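Local coordinates for protein monomethylamine methyltransferase MtmB1 (Methanosarcina barkeri, PDB 1NTH) that catalyses methyl transfer from monomethylamine to the corrinoid cofactor of its partner protein MtmC in methanogenesis from methylamine, at residues F47-P53 with L312-W317; E90-I95 with I283-L287; A338-M344 with A419-K423. All blocks are in the same frame, centred on the assembly; numbering follows the deposited sequence. Where two conformers were deposited one is given.

Contact 1 of 3, residues F47-P53 with L312-W317; sequences FKGEFIP and LMIAGW
Trp317, the residue most buried here, lies flat between two partners. It sits on helical segment 312-317, with chi1 near -82° and chi2 near 77°. One indole face takes the ring of Phe47 (m) in a face-to-face stack, the Phe47 ring centroid 3.7 Å from that of the Trp317 five-membered ring, planes 5° apart. Against the opposite face, Pro53 CB makes a CH-pi contact 3.2 Å from the centroid of the Trp317 six-membered ring. Segment 47-53, irregular, opens with a type I' turn from Phe47 to Glu50, whose O accepts a hydrogen bond from Trp317 NE1 (2.9 Å). The contact joins this loop, between helices 24-42 and 56-73, to an outer helix of the TIM barrel. Phe51 and Met313 bring their CA atoms to 4.3 Å, Ile52 and Gly316 to 4.9 Å. Met313 (m, t, p) brings CE to 3.4 Å from Glu50 O, while its sulfur makes a Met-aromatic contact with Phe51. Gly316 CA approaches Phe51 O at 3.4 Å, where a side chain would clash.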
loop_
_atom_site.group_PDB
_atom_site.type_symbol
_atom_site.label_atom_id
_atom_site.label_comp_id
_atom_site.label_asym_id
_atom_site.label_seq_id
_atom_site.Cartn_x
_atom_site.Cartn_y
_atom_site.Cartn_z
ATOM N N PHE A 47 -23.153 -44.475 -18.557
ATOM C CA PHE A 47 -23.083 -44.135 -17.137
ATOM C C PHE A 47 -23.946 -45.023 -16.247
ATOM O O PHE A 47 -23.869 -44.950 -15.019
ATOM C CB PHE A 47 -23.449 -42.662 -16.935
ATOM C CG PHE A 47 -22.498 -41.700 -17.607
ATOM C CD1 PHE A 47 -21.317 -42.150 -18.199
ATOM C CD2 PHE A 47 -22.781 -40.338 -17.634
ATOM C CE1 PHE A 47 -20.435 -41.256 -18.808
ATOM C CE2 PHE A 47 -21.904 -39.438 -18.239
ATOM C CZ PHE A 47 -20.732 -39.896 -18.827
ATOM N N LYS A 48 -24.772 -45.853 -16.872
ATOM C CA LYS A 48 -25.627 -46.793 -16.154
ATOM C C LYS A 48 -26.378 -46.234 -14.943
ATOM O O LYS A 48 -26.424 -46.865 -13.886
ATOM C CB LYS A 48 -24.788 -48.002 -15.735
ATOM C CG LYS A 48 -24.091 -48.668 -16.911
ATOM C CD LYS A 48 -23.082 -49.710 -16.469
ATOM C CE LYS A 48 -22.361 -50.299 -17.674
ATOM N NZ LYS A 48 -21.279 -51.246 -17.284
ATOM N N GLY A 49 -26.964 -45.052 -15.103
ATOM C CA GLY A 49 -27.738 -44.452 -14.031
ATOM C C GLY A 49 -27.012 -43.913 -12.810
ATOM O O GLY A 49 -27.661 -43.434 -11.879
ATOM N N GLU A 50 -25.686 -43.986 -12.794
ATOM C CA GLU A 50 -24.925 -43.481 -11.651
ATOM C C GLU A 50 -24.747 -41.971 -11.710
ATOM O O GLU A 50 -24.555 -41.409 -12.786
ATOM C CB GLU A 50 -23.534 -44.116 -11.593
ATOM C CG GLU A 50 -23.493 -45.573 -11.193
ATOM C CD GLU A 50 -22.092 -46.006 -10.799
ATOM O OE1 GLU A 50 -21.162 -45.845 -11.621
ATOM O OE2 GLU A 50 -21.914 -46.501 -9.665
ATOM N N PHE A 51 -24.809 -41.321 -10.552
ATOM C CA PHE A 51 -24.607 -39.875 -10.481
ATOM C C PHE A 51 -23.109 -39.610 -10.380
ATOM O O PHE A 51 -22.584 -38.685 -11.001
ATOM C CB PHE A 51 -25.302 -39.281 -9.255
ATOM C CG PHE A 51 -26.795 -39.276 -9.349
ATOM C CD1 PHE A 51 -27.533 -40.400 -8.994
ATOM C CD2 PHE A 51 -27.468 -38.143 -9.796
ATOM C CE1 PHE A 51 -28.922 -40.392 -9.080
ATOM C CE2 PHE A 51 -28.854 -38.126 -9.887
ATOM C CZ PHE A 51 -29.584 -39.253 -9.526
ATOM N N ILE A 52 -22.432 -40.434 -9.586
ATOM C CA ILE A 52 -20.990 -40.321 -9.391
ATOM C C ILE A 52 -20.397 -41.662 -9.804
ATOM O O ILE A 52 -20.744 -42.698 -9.239
ATOM C CB ILE A 52 -20.638 -40.067 -7.909
ATOM C CG1 ILE A 52 -21.476 -38.913 -7.354
ATOM C CG2 ILE A 52 -19.156 -39.751 -7.779
ATOM C CD1 ILE A 52 -21.259 -37.597 -8.056
ATOM N N PRO A 53 -19.482 -41.661 -10.784
ATOM C CA PRO A 53 -18.860 -42.903 -11.261
ATOM C C PRO A 53 -17.984 -43.637 -10.256
ATOM O O PRO A 53 -17.326 -43.023 -9.417
ATOM C CB PRO A 53 -18.062 -42.443 -12.475
ATOM C CG PRO A 53 -17.644 -41.057 -12.079
ATOM C CD PRO A 53 -18.920 -40.493 -11.487
ATOM N N LEU A 312 -27.327 -33.538 -13.021
ATOM C CA LEU A 312 -26.531 -33.936 -11.865
ATOM C C LEU A 312 -25.560 -35.037 -12.296
ATOM O O LEU A 312 -24.402 -35.054 -11.881
ATOM C CB LEU A 312 -27.434 -34.427 -10.727
ATOM C CG LEU A 312 -28.275 -33.346 -10.033
ATOM C CD1 LEU A 312 -29.211 -33.988 -9.018
ATOM C CD2 LEU A 312 -27.353 -32.335 -9.341
ATOM N N MET A 313 -26.028 -35.952 -13.145
ATOM C CA MET A 313 -25.172 -37.029 -13.636
ATOM C C MET A 313 -24.041 -36.465 -14.491
ATOM O O MET A 313 -22.899 -36.915 -14.401
ATOM C CB MET A 313 -25.993 -38.029 -14.458
ATOM C CG MET A 313 -26.947 -38.866 -13.625
ATOM S SD MET A 313 -28.031 -39.878 -14.656
ATOM C CE MET A 313 -26.871 -41.071 -15.305
ATOM N N ILE A 314 -24.363 -35.478 -15.321
ATOM C CA ILE A 314 -23.360 -34.853 -16.175
ATOM C C ILE A 314 -22.278 -34.201 -15.314
ATOM O O ILE A 314 -21.086 -34.412 -15.540
ATOM C CB ILE A 314 -24.005 -33.789 -17.094
ATOM C CG1 ILE A 314 -24.942 -34.482 -18.091
ATOM C CG2 ILE A 314 -22.926 -32.993 -17.831
ATOM C CD1 ILE A 314 -25.858 -33.535 -18.837
ATOM N N ALA A 315 -22.696 -33.425 -14.320
ATOM C CA ALA A 315 -21.745 -32.749 -13.440
ATOM C C ALA A 315 -20.919 -33.746 -12.624
ATOM O O ALA A 315 -19.701 -33.596 -12.493
ATOM C CB ALA A 315 -22.484 -31.797 -12.506
ATOM N N GLY A 316 -21.584 -34.758 -12.075
ATOM C CA GLY A 316 -20.889 -35.753 -11.274
ATOM C C GLY A 316 -19.814 -36.500 -12.039
ATOM O O GLY A 316 -18.697 -36.669 -11.549
ATOM N N TRP A 317 -20.143 -36.950 -13.246
ATOM C CA TRP A 317 -19.176 -37.674 -14.061
ATOM C C TRP A 317 -18.056 -36.770 -14.560
ATOM O O TRP A 317 -16.891 -37.165 -14.558
ATOM C CB TRP A 317 -19.864 -38.348 -15.255
ATOM C CG TRP A 317 -20.504 -39.656 -14.905
ATOM C CD1 TRP A 317 -21.684 -39.849 -14.243
ATOM C CD2 TRP A 317 -19.972 -40.960 -15.164
ATOM N NE1 TRP A 317 -21.919 -41.195 -14.074
ATOM C CE2 TRP A 317 -20.884 -41.899 -14.631
ATOM C CE3 TRP A 317 -18.811 -41.428 -15.798
ATOM C CZ2 TRP A 317 -20.671 -43.282 -14.712
ATOM C CZ3 TRP A 317 -18.598 -42.804 -15.879
ATOM C CH2 TRP A 317 -19.527 -43.713 -15.339
#

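Contact 2 of 3, residues E90-I95 with I283-L287; sequences EIWDAI and INAVL
Two helical segments, 90-95 and 283-287, cross almost at right angles: their axes approach to 8.8 Å at a signed angle of 87°, and the nearest CA atoms, those of Ala94 and Leu287, are 5.4 Å apart. Segment 90-95 belongs to helix 88-95 near the N-terminus, whereas 283-287 lies near the end of helix 271-288, one of the outer helices of the TIM barrel. Ile283 (m, t) comes first, its CG2 lying 3.7 Å from CG2 of Ile91 and 3.9 Å from CD1 of Ile95. The side chain of Asn284 leaves the interface and hydrogen-bonds to Tyr86 and Gln232. Val286 points its CA-to-CB bond toward helix 88-95 and places CG2 4.2 Å from Ala94 CB. Leu287 has the largest covered area; its t, p rotamer brings CD1 to 3.5 Å from both Ala94 CB and Glu90 O, and CD2 to 3.8 Å from Ile91 CG1. Ala94, whose CA-to-CB bond points toward the other helix, is the small residue at the crossing; Lys151 of a second subunit packs on it as well. No hydrogen bond joins the segments, and the carboxylate of Glu90 is engaged by Arg15 and the backbone N of Thr87, so the direct contact between these helices depends on the fit of aliphatic groups.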
loop_
_atom_site.group_PDB
_atom_site.type_symbol
_atom_site.label_atom_id
_atom_site.label_comp_id
_atom_site.label_asym_id
_atom_site.label_seq_id
_atom_site.Cartn_x
_atom_site.Cartn_y
_atom_site.Cartn_z
ATOM N N GLU A 90 -0.195 -28.853 -27.424
ATOM C CA GLU A 90 -0.614 -27.604 -26.796
ATOM C C GLU A 90 -1.612 -27.898 -25.685
ATOM O O GLU A 90 -1.568 -27.276 -24.623
ATOM C CB GLU A 90 -1.249 -26.661 -27.823
ATOM C CG GLU A 90 -0.289 -26.205 -28.908
ATOM C CD GLU A 90 -0.957 -25.363 -29.981
ATOM O OE1 GLU A 90 -2.185 -25.500 -30.178
ATOM O OE2 GLU A 90 -0.243 -24.577 -30.640
ATOM N N ILE A 91 -2.516 -28.844 -25.927
ATOM C CA ILE A 91 -3.502 -29.190 -24.915
ATOM C C ILE A 91 -2.828 -29.801 -23.687
ATOM O O ILE A 91 -3.180 -29.469 -22.553
ATOM C CB ILE A 91 -4.565 -30.169 -25.470
ATOM C CG1 ILE A 91 -5.299 -29.513 -26.646
ATOM C CG2 ILE A 91 -5.569 -30.526 -24.375
ATOM C CD1 ILE A 91 -6.347 -30.406 -27.300
ATOM N N TRP A 92 -1.857 -30.684 -23.904
ATOM C CA TRP A 92 -1.166 -31.305 -22.777
ATOM C C TRP A 92 -0.347 -30.297 -21.977
ATOM O O TRP A 92 -0.251 -30.403 -20.753
ATOM C CB TRP A 92 -0.278 -32.457 -23.255
ATOM C CG TRP A 92 -1.048 -33.733 -23.405
ATOM C CD1 TRP A 92 -1.235 -34.455 -24.551
ATOM C CD2 TRP A 92 -1.766 -34.423 -22.373
ATOM N NE1 TRP A 92 -2.029 -35.551 -24.295
ATOM C CE2 TRP A 92 -2.368 -35.555 -22.967
ATOM C CE3 TRP A 92 -1.961 -34.193 -21.004
ATOM C CZ2 TRP A 92 -3.152 -36.456 -22.239
ATOM C CZ3 TRP A 92 -2.741 -35.091 -20.278
ATOM C CH2 TRP A 92 -3.328 -36.208 -20.900
ATOM N N ASP A 93 0.245 -29.324 -22.663
ATOM C CA ASP A 93 1.028 -28.298 -21.979
ATOM C C ASP A 93 0.111 -27.547 -21.014
ATOM O O ASP A 93 0.507 -27.216 -19.900
ATOM C CB ASP A 93 1.639 -27.329 -22.998
ATOM C CG ASP A 93 2.305 -26.124 -22.342
ATOM O OD1 ASP A 93 1.828 -24.996 -22.572
ATOM O OD2 ASP A 93 3.301 -26.306 -21.604
ATOM N N ALA A 94 -1.124 -27.296 -21.438
ATOM C CA ALA A 94 -2.080 -26.594 -20.589
ATOM C C ALA A 94 -2.504 -27.465 -19.409
ATOM O O ALA A 94 -2.473 -27.024 -18.261
ATOM C CB ALA A 94 -3.307 -26.181 -21.405
ATOM N N ILE A 95 -2.897 -28.704 -19.689
ATOM C CA ILE A 95 -3.327 -29.616 -18.634
ATOM C C ILE A 95 -2.209 -29.916 -17.634
ATOM O O ILE A 95 -2.454 -30.000 -16.429
ATOM C CB ILE A 95 -3.832 -30.954 -19.223
ATOM C CG1 ILE A 95 -5.098 -30.710 -20.045
ATOM C CG2 ILE A 95 -4.113 -31.953 -18.102
ATOM C CD1 ILE A 95 -5.599 -31.953 -20.763
ATOM N N ILE A 283 -11.291 -28.589 -19.892
ATOM C CA ILE A 283 -9.940 -28.532 -20.433
ATOM C C ILE A 283 -9.709 -27.211 -21.180
ATOM O O ILE A 283 -8.660 -26.582 -21.040
ATOM C CB ILE A 283 -9.677 -29.726 -21.396
ATOM C CG1 ILE A 283 -9.715 -31.045 -20.612
ATOM C CG2 ILE A 283 -8.323 -29.568 -22.074
ATOM C CD1 ILE A 283 -9.666 -32.304 -21.495
ATOM N N ASN A 284 -10.691 -26.785 -21.967
ATOM C CA ASN A 284 -10.555 -25.538 -22.716
ATOM C C ASN A 284 -10.350 -24.344 -21.777
ATOM O O ASN A 284 -9.696 -23.369 -22.138
ATOM C CB ASN A 284 -11.792 -25.300 -23.588
ATOM C CG ASN A 284 -11.584 -24.184 -24.589
ATOM O OD1 ASN A 284 -10.607 -24.191 -25.335
ATOM N ND2 ASN A 284 -12.502 -23.220 -24.617
ATOM N N ALA A 285 -10.903 -24.434 -20.572
ATOM C CA ALA A 285 -10.780 -23.358 -19.595
ATOM C C ALA A 285 -9.323 -23.011 -19.291
ATOM O O ALA A 285 -8.961 -21.837 -19.230
ATOM C CB ALA A 285 -11.495 -23.743 -18.303
ATOM N N VAL A 286 -8.486 -24.026 -19.107
ATOM C CA VAL A 286 -7.084 -23.774 -18.776
ATOM C C VAL A 286 -6.211 -23.529 -20.000
ATOM O O VAL A 286 -5.040 -23.168 -19.887
ATOM C CB VAL A 286 -6.491 -24.945 -17.947
ATOM C CG1 VAL A 286 -7.292 -25.118 -16.670
ATOM C CG2 VAL A 286 -6.501 -26.244 -18.756
ATOM N N LEU A 287 -6.802 -23.702 -21.172
ATOM C CA LEU A 287 -6.094 -23.523 -22.428
ATOM C C LEU A 287 -6.381 -22.141 -23.014
ATOM O O LEU A 287 -5.484 -21.309 -23.154
ATOM C CB LEU A 287 -6.543 -24.635 -23.386
ATOM C CG LEU A 287 -5.891 -24.916 -24.736
ATOM C CD1 LEU A 287 -4.401 -25.145 -24.580
ATOM C CD2 LEU A 287 -6.556 -26.152 -25.338
#

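Contact 3 of 3, residues A338-M344 with A419-K423; sequences AGPCTEM and APAGK
Backbone groups make the main polar links between segments 338-344 and 419-423. Residues 338-340 run roughly parallel to 419-423, with the CA atoms of Gly339 and Gly422 only 3.9 Å apart, and the chain then turns back at Cys341. Gly339 N donates to Pro420 O (3.0 Å, 163°), and Lys423 N donates to Pro340 O (2.9 Å, 156°). Between these bonds Gly339 CA makes a CA-H...O contact with Ala421 O at 3.2 Å. Side chains at either glycine would clash, and Gly422 also has a positive phi of 75°. Lys377 NZ satisfies both Ala421 O and Gly422 O, whereas Lys423 O is buried without a partner. Segment 338-344 contains the end of the loop that follows barrel strand 330-333 and the start of helix 343-359, so the contact packs a beta-alpha connection of the TIM barrel against the loop after helix 398-410. Thr342 (p) is the N-cap: its OG1 donates to Gly339 O at 2.7 Å and accepts from Cys345 N. On the apolar side, Thr342 CB lies 3.7 Å from Pro420 CG, and extended Met344 (t, t, t) sets SD 3.8 Å from Pro420 CD and CE 3.8 Å from Ala419 CB. Glu348 accepts from Ala338 N, Ala338 shares backbone hydrogen bonding with Ala370, and Glu343 and Lys423 form salt bridges with Lys450 and Glu439 of helix 438-454.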
loop_
_atom_site.group_PDB
_atom_site.type_symbol
_atom_site.label_atom_id
_atom_site.label_comp_id
_atom_site.label_asym_id
_atom_site.label_seq_id
_atom_site.Cartn_x
_atom_site.Cartn_y
_atom_site.Cartn_z
ATOM N N ALA A 338 -37.563 -24.167 -8.127
ATOM C CA ALA A 338 -38.374 -23.522 -7.102
ATOM C C ALA A 338 -37.739 -22.262 -6.520
ATOM O O ALA A 338 -36.517 -22.092 -6.551
ATOM C CB ALA A 338 -38.674 -24.518 -5.988
ATOM N N GLY A 339 -38.587 -21.389 -5.982
ATOM C CA GLY A 339 -38.120 -20.147 -5.397
ATOM C C GLY A 339 -37.838 -20.263 -3.911
ATOM O O GLY A 339 -38.108 -21.300 -3.303
ATOM N N PRO A 340 -37.298 -19.201 -3.293
ATOM C CA PRO A 340 -36.977 -19.193 -1.865
ATOM C C PRO A 340 -38.165 -19.480 -0.956
ATOM O O PRO A 340 -39.319 -19.240 -1.318
ATOM C CB PRO A 340 -36.426 -17.785 -1.639
ATOM C CG PRO A 340 -35.849 -17.429 -2.962
ATOM C CD PRO A 340 -36.906 -17.926 -3.915
ATOM N N CYS A 341 -37.855 -19.987 0.231
ATOM C CA CYS A 341 -38.844 -20.307 1.249
ATOM C C CYS A 341 -39.813 -21.408 0.831
ATOM O O CYS A 341 -41.000 -21.364 1.156
ATOM C CB CYS A 341 -39.616 -19.048 1.652
ATOM S SG CYS A 341 -40.366 -19.144 3.300
ATOM N N THR A 342 -39.298 -22.385 0.094
ATOM C CA THR A 342 -40.090 -23.535 -0.324
ATOM C C THR A 342 -39.219 -24.757 -0.088
ATOM O O THR A 342 -37.993 -24.700 -0.234
ATOM C CB THR A 342 -40.491 -23.485 -1.820
ATOM O OG1 THR A 342 -39.331 -23.648 -2.643
ATOM C CG2 THR A 342 -41.178 -22.167 -2.145
ATOM N N GLU A 343 -39.847 -25.863 0.289
ATOM C CA GLU A 343 -39.111 -27.083 0.554
ATOM C C GLU A 343 -38.420 -27.605 -0.700
ATOM O O GLU A 343 -37.289 -28.090 -0.636
ATOM C CB GLU A 343 -40.051 -28.150 1.110
ATOM C CG GLU A 343 -39.337 -29.374 1.647
ATOM C CD GLU A 343 -40.296 -30.375 2.256
ATOM O OE1 GLU A 343 -41.039 -31.027 1.492
ATOM O OE2 GLU A 343 -40.312 -30.501 3.497
ATOM N N MET A 344 -39.086 -27.491 -1.846
ATOM C CA MET A 344 -38.500 -27.983 -3.084
ATOM C C MET A 344 -37.179 -27.295 -3.411
ATOM O O MET A 344 -36.213 -27.954 -3.792
ATOM C CB MET A 344 -39.463 -27.809 -4.259
ATOM C CG MET A 344 -38.953 -28.474 -5.529
ATOM S SD MET A 344 -40.126 -28.428 -6.889
ATOM C CE MET A 344 -39.058 -28.765 -8.299
ATOM N N ALA A 419 -43.235 -26.388 -10.021
ATOM C CA ALA A 419 -42.332 -25.925 -8.974
ATOM C C ALA A 419 -42.877 -24.638 -8.360
ATOM O O ALA A 419 -43.233 -23.704 -9.076
ATOM C CB ALA A 419 -40.943 -25.680 -9.553
ATOM N N PRO A 420 -42.951 -24.576 -7.020
ATOM C CA PRO A 420 -43.461 -23.388 -6.324
ATOM C C PRO A 420 -42.606 -22.144 -6.578
ATOM O O PRO A 420 -41.379 -22.198 -6.500
ATOM C CB PRO A 420 -43.459 -23.820 -4.860
ATOM C CG PRO A 420 -42.333 -24.801 -4.798
ATOM C CD PRO A 420 -42.530 -25.606 -6.056
ATOM N N ALA A 421 -43.272 -21.032 -6.876
ATOM C CA ALA A 421 -42.607 -19.764 -7.171
ATOM C C ALA A 421 -41.774 -19.224 -6.016
ATOM O O ALA A 421 -40.788 -18.520 -6.228
ATOM C CB ALA A 421 -43.640 -18.723 -7.591
ATOM N N GLY A 422 -42.178 -19.538 -4.793
ATOM C CA GLY A 422 -41.431 -19.066 -3.642
ATOM C C GLY A 422 -41.641 -17.595 -3.351
ATOM O O GLY A 422 -42.520 -16.951 -3.927
ATOM N N LYS A 423 -40.810 -17.055 -2.465
ATOM C CA LYS A 423 -40.920 -15.660 -2.068
ATOM C C LYS A 423 -39.657 -14.850 -2.303
ATOM O O LYS A 423 -38.573 -15.402 -2.490
ATOM C CB LYS A 423 -41.290 -15.582 -0.585
ATOM C CG LYS A 423 -42.617 -16.242 -0.248
ATOM C CD LYS A 423 -42.969 -16.056 1.214
ATOM C CE LYS A 423 -44.350 -16.616 1.522
ATOM N NZ LYS A 423 -44.745 -16.346 2.931
#

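Overall arrangement
The three contacts lie at separate places around one TIM barrel. Contacts 1 and 2 have centres 24 Å apart, and contact 2 is nested in the chain loop closed by contact 1; helices 56-73 and 271-288 touch or contribute to both. Contact 3 follows contact 1 in the chain, with centres 26 Å apart, and is tied to it through helix 343-359, which begins in contact 3 and packs on Leu312 and Ile52 of contact 1. Contacts 2 and 3 lie on opposite sides of the chain's centre, 40 Å between centres. None includes the pyrrolysine of this enzyme; all three join surrounding helices and loops of the fold.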